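Local coordinates for protein predicted metal-dependent hydrolase of the TIM-barrel fold (Lactobacillus casei, PDB 2QPX) that is probably a zinc-dependent hydrolase of the amidohydrolase superfamily, built on a TIM barrel and binding two zinc ions, though its substrate is not established, at residues R129-A134 against P205-M210. Numbering follows the deposited sequence. Where two conformers were deposited one is given.
Sequences RLETHA and PLIDYM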
ATOM      1  N   ARG A 129      15.979  25.663   4.963  1.00 14.09           N
ATOM      2  CA  ARG A 129      15.534  24.594   5.867  1.00 13.85           C
ATOM      3  C   ARG A 129      15.172  25.198   7.237  1.00 13.41           C
ATOM      4  O   ARG A 129      16.021  25.803   7.953  1.00 14.74           O
ATOM      5  CB  ARG A 129      16.606  23.510   6.027  1.00 15.04           C
ATOM      6  CG  ARG A 129      16.065  22.318   6.822  1.00 17.73           C
ATOM      7  CD  ARG A 129      17.039  21.247   7.019  1.00 16.94           C
ATOM      8  NE  ARG A 129      17.231  20.477   5.808  1.00 15.95           N
ATOM      9  CZ  ARG A 129      17.703  19.243   5.795  1.00 17.07           C
ATOM     10  NH1 ARG A 129      18.092  18.665   6.918  1.00 21.09           N
ATOM     11  NH2 ARG A 129      17.783  18.596   4.666  1.00 19.47           N
ATOM     12  N   LEU A 130      13.916  25.035   7.614  1.00 13.26           N
ATOM     13  CA  LEU A 130      13.431  25.640   8.851  1.00 13.15           C
ATOM     14  C   LEU A 130      14.152  25.146  10.113  1.00 13.72           C
ATOM     15  O   LEU A 130      14.568  25.930  10.932  1.00 15.92           O
ATOM     16  CB  LEU A 130      11.927  25.398   8.966  1.00 13.68           C
ATOM     17  CG  LEU A 130      11.073  26.182   7.932  1.00 13.70           C
ATOM     18  CD1 LEU A 130       9.635  25.585   7.921  1.00 16.33           C
ATOM     19  CD2 LEU A 130      11.027  27.699   8.217  1.00 16.18           C
ATOM     20  N   GLU A 131      14.221  23.832  10.279  1.00 14.26           N
ATOM     21  CA  GLU A 131      14.693  23.276  11.547  1.00 12.40           C
ATOM     22  C   GLU A 131      16.161  23.607  11.827  1.00 15.38           C
ATOM     23  O   GLU A 131      16.548  23.828  12.974  1.00 16.45           O
ATOM     24  CB  GLU A 131      14.412  21.776  11.691  1.00 15.54           C
ATOM     25  CG  GLU A 131      12.942  21.414  11.789  1.00 16.60           C
ATOM     26  CD  GLU A 131      12.150  21.410  10.474  1.00 15.14           C
ATOM     27  OE1 GLU A 131      12.753  21.606   9.371  1.00 16.06           O
ATOM     28  OE2 GLU A 131      10.914  21.177  10.601  1.00 16.00           O
ATOM     29  N   THR A 132      17.013  23.598  10.791  1.00 16.59           N
ATOM     30  CA  THR A 132      18.434  23.905  10.982  1.00 17.68           C
ATOM     31  C   THR A 132      18.635  25.386  11.316  1.00 16.48           C
ATOM     32  O   THR A 132      19.449  25.736  12.159  1.00 18.18           O
ATOM     33  CB  THR A 132      19.249  23.418   9.766  1.00 19.96           C
ATOM     34  OG1 THR A 132      18.584  23.826   8.606  1.00 21.00           O
ATOM     35  CG2 THR A 132      19.339  21.899   9.735  1.00 21.12           C
ATOM     36  N   HIS A 133      17.853  26.283  10.706  1.00 15.93           N
ATOM     37  CA  HIS A 133      17.895  27.688  11.077  1.00 17.03           C
ATOM     38  C   HIS A 133      17.397  27.843  12.519  1.00 17.42           C
ATOM     39  O   HIS A 133      18.016  28.561  13.323  1.00 18.98           O
ATOM     40  CB  HIS A 133      17.103  28.563  10.103  1.00 16.83           C
ATOM     41  CG  HIS A 133      17.822  28.836   8.828  1.00 17.39           C
ATOM     42  ND1 HIS A 133      17.708  28.033   7.713  1.00 17.93           N
ATOM     43  CD2 HIS A 133      18.685  29.823   8.493  1.00 18.44           C
ATOM     44  CE1 HIS A 133      18.466  28.532   6.745  1.00 18.40           C
ATOM     45  NE2 HIS A 133      19.090  29.610   7.202  1.00 20.28           N
ATOM     46  N   ALA A 134      16.344  27.108  12.874  1.00 16.78           N
ATOM     47  CA  ALA A 134      15.816  27.150  14.250  1.00 16.60           C
ATOM     48  C   ALA A 134      16.920  26.746  15.261  1.00 16.14           C
ATOM     49  O   ALA A 134      17.102  27.379  16.312  1.00 17.16           O
ATOM     50  CB  ALA A 134      14.577  26.255  14.386  1.00 16.07           C
ATOM     51  N   PRO A 205       6.100  19.490  20.264  1.00 16.41           N
ATOM     52  CA  PRO A 205       5.375  20.729  20.518  1.00 15.85           C
ATOM     53  C   PRO A 205       6.002  21.953  19.859  1.00 15.95           C
ATOM     54  O   PRO A 205       5.297  22.771  19.248  1.00 15.82           O
ATOM     55  CB  PRO A 205       5.415  20.846  22.056  1.00 16.61           C
ATOM     56  CG  PRO A 205       5.675  19.488  22.554  1.00 21.59           C
ATOM     57  CD  PRO A 205       6.448  18.777  21.509  1.00 17.12           C
ATOM     58  N   LEU A 206       7.319  22.073  19.921  1.00 14.80           N
ATOM     59  CA  LEU A 206       7.956  23.245  19.324  1.00 14.50           C
ATOM     60  C   LEU A 206       7.971  23.210  17.785  1.00 14.69           C
ATOM     61  O   LEU A 206       7.709  24.232  17.160  1.00 14.89           O
ATOM     62  CB  LEU A 206       9.353  23.452  19.901  1.00 15.67           C
ATOM     63  CG  LEU A 206      10.074  24.716  19.455  1.00 14.82           C
ATOM     64  CD1 LEU A 206       9.254  25.996  19.767  1.00 16.95           C
ATOM     65  CD2 LEU A 206      11.509  24.772  20.064  1.00 16.11           C
ATOM     66  N   ILE A 207       8.244  22.055  17.200  1.00 14.60           N
ATOM     67  CA  ILE A 207       8.199  21.940  15.729  1.00 13.88           C
ATOM     68  C   ILE A 207       6.792  22.235  15.204  1.00 13.57           C
ATOM     69  O   ILE A 207       6.627  22.995  14.239  1.00 14.75           O
ATOM     70  CB  ILE A 207       8.686  20.539  15.254  1.00 14.00           C
ATOM     71  CG1 ILE A 207      10.223  20.457  15.429  1.00 15.43           C
ATOM     72  CG2 ILE A 207       8.339  20.298  13.787  1.00 14.99           C
ATOM     73  CD1 ILE A 207      10.843  19.044  15.213  1.00 18.27           C
ATOM     74  N   ASP A 208       5.765  21.669  15.828  1.00 13.18           N
ATOM     75  CA  ASP A 208       4.401  21.871  15.337  1.00 13.47           C
ATOM     76  C   ASP A 208       4.006  23.343  15.536  1.00 14.31           C
ATOM     77  O   ASP A 208       3.414  23.951  14.609  1.00 14.45           O
ATOM     78  CB  ASP A 208       3.396  20.936  16.025  1.00 14.79           C
ATOM     79  CG  ASP A 208       3.439  19.501  15.523  1.00 17.90           C
ATOM     80  OD1 ASP A 208       4.325  19.167  14.712  1.00 19.01           O
ATOM     81  OD2 ASP A 208       2.543  18.697  15.958  1.00 18.65           O
ATOM     82  N   TYR A 209       4.334  23.948  16.691  1.00 13.75           N
ATOM     83  CA  TYR A 209       4.093  25.395  16.872  1.00 14.31           C
ATOM     84  C   TYR A 209       4.756  26.193  15.725  1.00 13.29           C
ATOM     85  O   TYR A 209       4.143  27.097  15.099  1.00 15.46           O
ATOM     86  CB  TYR A 209       4.650  25.870  18.236  1.00 14.57           C
ATOM     87  CG  TYR A 209       4.453  27.322  18.500  1.00 16.14           C
ATOM     88  CD1 TYR A 209       5.354  28.273  18.062  1.00 15.62           C
ATOM     89  CD2 TYR A 209       3.325  27.760  19.211  1.00 15.01           C
ATOM     90  CE1 TYR A 209       5.148  29.628  18.341  1.00 18.22           C
ATOM     91  CE2 TYR A 209       3.097  29.073  19.461  1.00 17.61           C
ATOM     92  CZ  TYR A 209       3.992  30.013  19.029  1.00 18.30           C
ATOM     93  OH  TYR A 209       3.759  31.341  19.267  1.00 21.07           O
HETATM   94  N   MSE A 210       6.042  25.906  15.485  1.00 13.54           N
HETATM   95  CA  MSE A 210       6.812  26.582  14.468  0.50 14.09           C
HETATM   96  C   MSE A 210       6.112  26.479  13.122  1.00 14.11           C
HETATM   97  O   MSE A 210       5.954  27.486  12.401  1.00 15.77           O
HETATM   98  CB  MSE A 210       8.175  25.907  14.363  0.50 14.83           C
HETATM   99  CG  MSE A 210       9.091  26.513  13.354  0.50 13.73           C
HETATM  100 SE   MSE A 210      10.637  25.394  12.899  0.40 16.74          SE
HETATM  101  CE  MSE A 210       9.824  24.110  11.654  0.50 19.14           C
TER
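The carboxylate of E131 is the flat group at this crossing: the selenomethionine methyl of M210 lies over one of its faces, almost directly above OE2, while I207 reaches its edge, with CG2 near the carboxylate plane and 4.2 Å from OE2. The M210 side chain is deposited in two conformers, and its contacts here belong to one of them, so the 3.3 Å from CE to E131 OE2 should be read with caution. In that conformer the bend at chi3 (79°) turns CE aside from SE, toward the start of helix 130-138, where it comes 3.6 Å from L130 CB. SE, one atom earlier in the chain, lies 4.3 Å from A134 CB, and F151 of helix 144-156 touches both A134 and M210. A second flat group steadies the start of the helix: H133 donates from ND1 to R129 O at 2.8 Å, the acceptor in the plane of the ring, and the ring stacks on Y128. No hydrogen bond spans the two segments. Their axes pass 11.7 Å apart at 115°, a separation bridged largely by the M210 side chain. The acid, though buried, has polar partners nearby: OE2 bonds S168 OG and OE1 bonds the backbone N of I169, residues directly following K167, the carboxylated lysine that binds both zincs. With its side chain about 10 Å from a zinc ion, E131 probably helps fix the chain that follows this lysine. The pairing joins a helix following one barrel strand, 124-127, to the helix preceding another, 225-229, in the TIM-barrel fold of a binuclear amidohydrolase with a carboxylated lysine.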